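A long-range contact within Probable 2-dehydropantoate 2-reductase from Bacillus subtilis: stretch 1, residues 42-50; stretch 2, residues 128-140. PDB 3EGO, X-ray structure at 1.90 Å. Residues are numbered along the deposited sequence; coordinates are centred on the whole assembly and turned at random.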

# COMPACT_ATOMS: atom_id res chain seq x y z
N SER A 42 -29.74 -30.78 -1.87
CA SER A 42 -30.85 -30.63 -2.83
C SER A 42 -30.58 -30.88 -4.33
O SER A 42 -31.29 -31.68 -4.94
CB SER A 42 -31.50 -29.25 -2.68
OG SER A 42 -32.24 -29.19 -1.48
N GLU A 43 -29.63 -30.19 -4.96
CA GLU A 43 -29.31 -30.58 -6.32
C GLU A 43 -27.91 -31.16 -6.51
O GLU A 43 -27.45 -31.28 -7.63
CB GLU A 43 -29.58 -29.49 -7.37
CG GLU A 43 -28.82 -28.20 -7.20
CD GLU A 43 -29.65 -27.15 -6.52
OE1 GLU A 43 -30.68 -27.52 -5.91
OE2 GLU A 43 -29.28 -25.96 -6.59
N GLY A 44 -27.28 -31.53 -5.40
CA GLY A 44 -25.95 -32.12 -5.44
C GLY A 44 -24.88 -31.08 -5.70
O GLY A 44 -25.13 -29.87 -5.60
N ILE A 45 -23.69 -31.55 -6.04
CA ILE A 45 -22.61 -30.68 -6.45
C ILE A 45 -22.39 -30.79 -7.94
O ILE A 45 -22.35 -31.89 -8.49
CB ILE A 45 -21.30 -31.05 -5.69
CG1 ILE A 45 -21.41 -30.59 -4.23
CG2 ILE A 45 -20.08 -30.38 -6.33
CD1 ILE A 45 -20.36 -31.21 -3.39
N ARG A 46 -22.22 -29.67 -8.60
CA ARG A 46 -21.91 -29.70 -10.01
C ARG A 46 -20.46 -29.36 -10.18
O ARG A 46 -19.97 -28.43 -9.56
CB ARG A 46 -22.73 -28.65 -10.76
CG ARG A 46 -24.23 -28.79 -10.57
CD ARG A 46 -24.75 -30.11 -11.15
NE ARG A 46 -26.15 -30.39 -10.79
CZ ARG A 46 -27.20 -29.95 -11.48
NH1 ARG A 46 -28.42 -30.25 -11.07
NH2 ARG A 46 -27.04 -29.22 -12.58
N LEU A 47 -19.78 -30.09 -11.03
CA LEU A 47 -18.41 -29.72 -11.32
C LEU A 47 -18.31 -29.49 -12.80
O LEU A 47 -18.78 -30.34 -13.59
CB LEU A 47 -17.45 -30.83 -10.89
CG LEU A 47 -16.00 -30.49 -11.27
CD1 LEU A 47 -15.09 -30.59 -10.03
CD2 LEU A 47 -15.59 -31.44 -12.34
N TYR A 48 -17.71 -28.36 -13.17
CA TYR A 48 -17.48 -28.00 -14.57
C TYR A 48 -16.01 -28.25 -14.90
O TYR A 48 -15.10 -27.90 -14.12
CB TYR A 48 -17.80 -26.52 -14.80
CG TYR A 48 -19.23 -26.07 -14.52
CD1 TYR A 48 -20.08 -25.71 -15.56
CD2 TYR A 48 -19.72 -25.99 -13.21
CE1 TYR A 48 -21.40 -25.28 -15.30
CE2 TYR A 48 -21.00 -25.58 -12.94
CZ TYR A 48 -21.85 -25.22 -13.98
OH TYR A 48 -23.13 -24.81 -13.70
N LYS A 49 -15.75 -28.89 -16.03
CA LYS A 49 -14.40 -29.15 -16.37
C LYS A 49 -14.33 -29.11 -17.86
O LYS A 49 -14.74 -30.07 -18.53
CB LYS A 49 -13.92 -30.49 -15.86
CG LYS A 49 -12.45 -30.67 -15.99
CD LYS A 49 -12.01 -31.86 -15.18
CE LYS A 49 -12.83 -33.12 -15.57
NZ LYS A 49 -12.93 -34.13 -14.42
N GLY A 50 -13.83 -27.97 -18.33
CA GLY A 50 -13.57 -27.70 -19.74
C GLY A 50 -14.62 -28.17 -20.72
O GLY A 50 -14.30 -28.87 -21.71
N ARG A 128 -15.23 -21.44 -7.28
CA ARG A 128 -16.64 -21.69 -6.91
C ARG A 128 -17.54 -20.77 -7.76
O ARG A 128 -17.31 -19.56 -7.82
CB ARG A 128 -16.90 -21.46 -5.40
CG ARG A 128 -18.38 -21.64 -4.97
CD ARG A 128 -18.50 -21.67 -3.41
NE ARG A 128 -18.28 -20.33 -2.89
CZ ARG A 128 -18.45 -19.97 -1.62
NH1 ARG A 128 -18.79 -20.88 -0.72
NH2 ARG A 128 -18.23 -18.71 -1.25
N LYS A 129 -18.52 -21.37 -8.43
CA LYS A 129 -19.44 -20.61 -9.27
C LYS A 129 -20.71 -20.22 -8.53
O LYS A 129 -21.29 -19.19 -8.81
CB LYS A 129 -19.81 -21.42 -10.52
CG LYS A 129 -18.61 -21.69 -11.42
CD LYS A 129 -19.01 -22.40 -12.75
CE LYS A 129 -19.30 -21.39 -13.88
NZ LYS A 129 -18.23 -20.34 -13.95
N SER A 130 -21.15 -21.06 -7.59
CA SER A 130 -22.35 -20.84 -6.80
C SER A 130 -22.24 -21.66 -5.54
O SER A 130 -21.23 -22.31 -5.30
CB SER A 130 -23.59 -21.29 -7.58
OG SER A 130 -23.53 -22.68 -7.82
N ASP A 131 -23.30 -21.67 -4.72
CA ASP A 131 -23.32 -22.54 -3.53
C ASP A 131 -23.12 -24.04 -3.83
O ASP A 131 -22.69 -24.79 -2.97
CB ASP A 131 -24.63 -22.37 -2.73
CG ASP A 131 -24.53 -21.27 -1.61
OD1 ASP A 131 -23.43 -20.82 -1.24
OD2 ASP A 131 -25.58 -20.85 -1.09
N THR A 132 -23.51 -24.51 -5.00
CA THR A 132 -23.38 -25.92 -5.31
C THR A 132 -22.41 -26.24 -6.47
O THR A 132 -22.21 -27.41 -6.83
CB THR A 132 -24.77 -26.56 -5.65
OG1 THR A 132 -25.29 -25.91 -6.81
CG2 THR A 132 -25.76 -26.38 -4.51
N ALA A 133 -21.79 -25.25 -7.08
CA ALA A 133 -21.08 -25.53 -8.32
C ALA A 133 -19.64 -25.01 -8.29
O ALA A 133 -19.37 -23.92 -7.72
CB ALA A 133 -21.84 -24.92 -9.51
N VAL A 134 -18.73 -25.78 -8.91
CA VAL A 134 -17.31 -25.46 -8.91
C VAL A 134 -16.71 -25.77 -10.28
O VAL A 134 -17.00 -26.80 -10.92
CB VAL A 134 -16.53 -26.20 -7.74
CG1 VAL A 134 -16.50 -27.72 -7.97
CG2 VAL A 134 -15.05 -25.68 -7.62
N ASP A 135 -15.83 -24.90 -10.74
CA ASP A 135 -15.22 -25.11 -12.03
C ASP A 135 -13.82 -25.60 -11.75
O ASP A 135 -13.08 -24.91 -11.05
CB ASP A 135 -15.19 -23.77 -12.73
CG ASP A 135 -14.67 -23.84 -14.16
OD1 ASP A 135 -14.33 -24.92 -14.67
OD2 ASP A 135 -14.63 -22.77 -14.79
N HIS A 136 -13.46 -26.77 -12.27
CA HIS A 136 -12.10 -27.30 -12.09
C HIS A 136 -11.25 -26.69 -13.21
O HIS A 136 -11.14 -27.27 -14.34
CB HIS A 136 -12.11 -28.83 -12.22
CG HIS A 136 -10.86 -29.51 -11.72
ND1 HIS A 136 -10.71 -30.88 -11.74
CD2 HIS A 136 -9.72 -29.00 -11.17
CE1 HIS A 136 -9.53 -31.19 -11.24
NE2 HIS A 136 -8.91 -30.08 -10.87
N THR A 137 -10.70 -25.51 -12.93
CA THR A 137 -9.98 -24.71 -13.94
C THR A 137 -8.52 -25.13 -14.16
O THR A 137 -7.92 -24.78 -15.19
CB THR A 137 -9.97 -23.19 -13.55
OG1 THR A 137 -9.51 -23.05 -12.21
CG2 THR A 137 -11.33 -22.62 -13.64
N GLY A 138 -7.95 -25.86 -13.22
CA GLY A 138 -6.52 -26.16 -13.24
C GLY A 138 -6.34 -27.59 -12.79
O GLY A 138 -6.59 -27.92 -11.66
N LEU A 139 -5.96 -28.46 -13.70
CA LEU A 139 -5.88 -29.85 -13.39
C LEU A 139 -4.56 -30.08 -12.67
O LEU A 139 -3.51 -30.22 -13.31
CB LEU A 139 -5.97 -30.69 -14.67
CG LEU A 139 -7.17 -30.37 -15.58
CD1 LEU A 139 -7.15 -31.25 -16.86
CD2 LEU A 139 -8.48 -30.59 -14.83
N GLY A 140 -4.61 -30.11 -11.35
CA GLY A 140 -3.41 -30.24 -10.52
C GLY A 140 -3.41 -31.54 -9.75
O GLY A 140 -3.73 -32.62 -10.29
O HOH W 1 -12.84 -25.83 -16.54

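Two parallel strands that lie far apart in sequence can be joined by a simple ladder of backbone hydrogen bonds, with the side chains then sorting themselves onto the two faces of the sheet. The contact between residues 42-50 and 128-140 of this probable 2-dehydropantoate 2-reductase is a compact example. Strand 45-49 runs beside strand 133-138 with their N-to-C directions 26° apart, and the two stretches together bury 612 Å².

The second stretch begins its contribution before its strand does. Lys129 points toward the first stretch and lays its aliphatic chain over one face of the Tyr48 ring: Lys129 CD is 3.7 Å from Tyr48 CD2 and 3.9 Å from the ring centroid, a CH-pi arrangement. The ammonium group lies further out, with Lys129 NZ 5.8 Å from the centroid of the Tyr48 ring, so any cation-pi attraction is weak at most. The turn that follows is held partly by its own backbone, through a 2.8 Å hydrogen bond from Lys129 N to Ala133 O.

Thr132 opens the ladder. Its carbonyl accepts a hydrogen bond from the backbone of Arg46 (Arg46 N to Thr132 O, 2.9 Å) and also receives a CA-H...O contact from Ile45 CA, 3.3 Å from Thr132 O. Its side chain packs against the turn leading out of the helix, where Gly44 O is 3.3 Å from Thr132 CB. That carbonyl is buried here without a polar partner in the model. Gly44 itself has positive phi, a conformation that favours glycine, and is the first residue to leave helical geometry.

From Ala133 onward the pairing is regular. Ala133 sits opposite Arg46, and its methyl meets the edge of the Tyr48 ring, with Ala133 CB 3.6 Å from Tyr48 CE2. Arg46 and Tyr48 thus share one face of the sheet with Ala133 and Asp135. Val134, paired with Leu47, occupies the other face, where Val134 CG1 and Leu47 CD1 make an apolar contact at 3.8 Å.

The backbone of Val134 works in both directions, as is characteristic of parallel pairing: a residue on one strand bonds to two residues that flank its partner on the other. Val134 N donates to Arg46 O at 3.0 Å, while Val134 O accepts from Tyr48 N at 2.8 Å, so the two bonds straddle Leu47.

Asp135 lies beside Tyr48, their CA atoms 4.5 Å apart. Asp135 OD1 comes within 3.1 Å of Tyr48 O, but both are acceptors and no hydrogen bond joins them. A water instead donates to Asp135 OD1 (2.6 Å from the water O) and accepts from Gly50 N (3.0 Å from the water O), bridging the stretches.

His136 completes the ladder with its shortest hydrogen bond, His136 N to Tyr48 O at 2.7 Å. Beyond the backbone, the chain of Lys49 spans two neighbours: Lys49 CD is 3.8 Å from His136 ND1 and equally far from Leu139 CD2, where the contact ends.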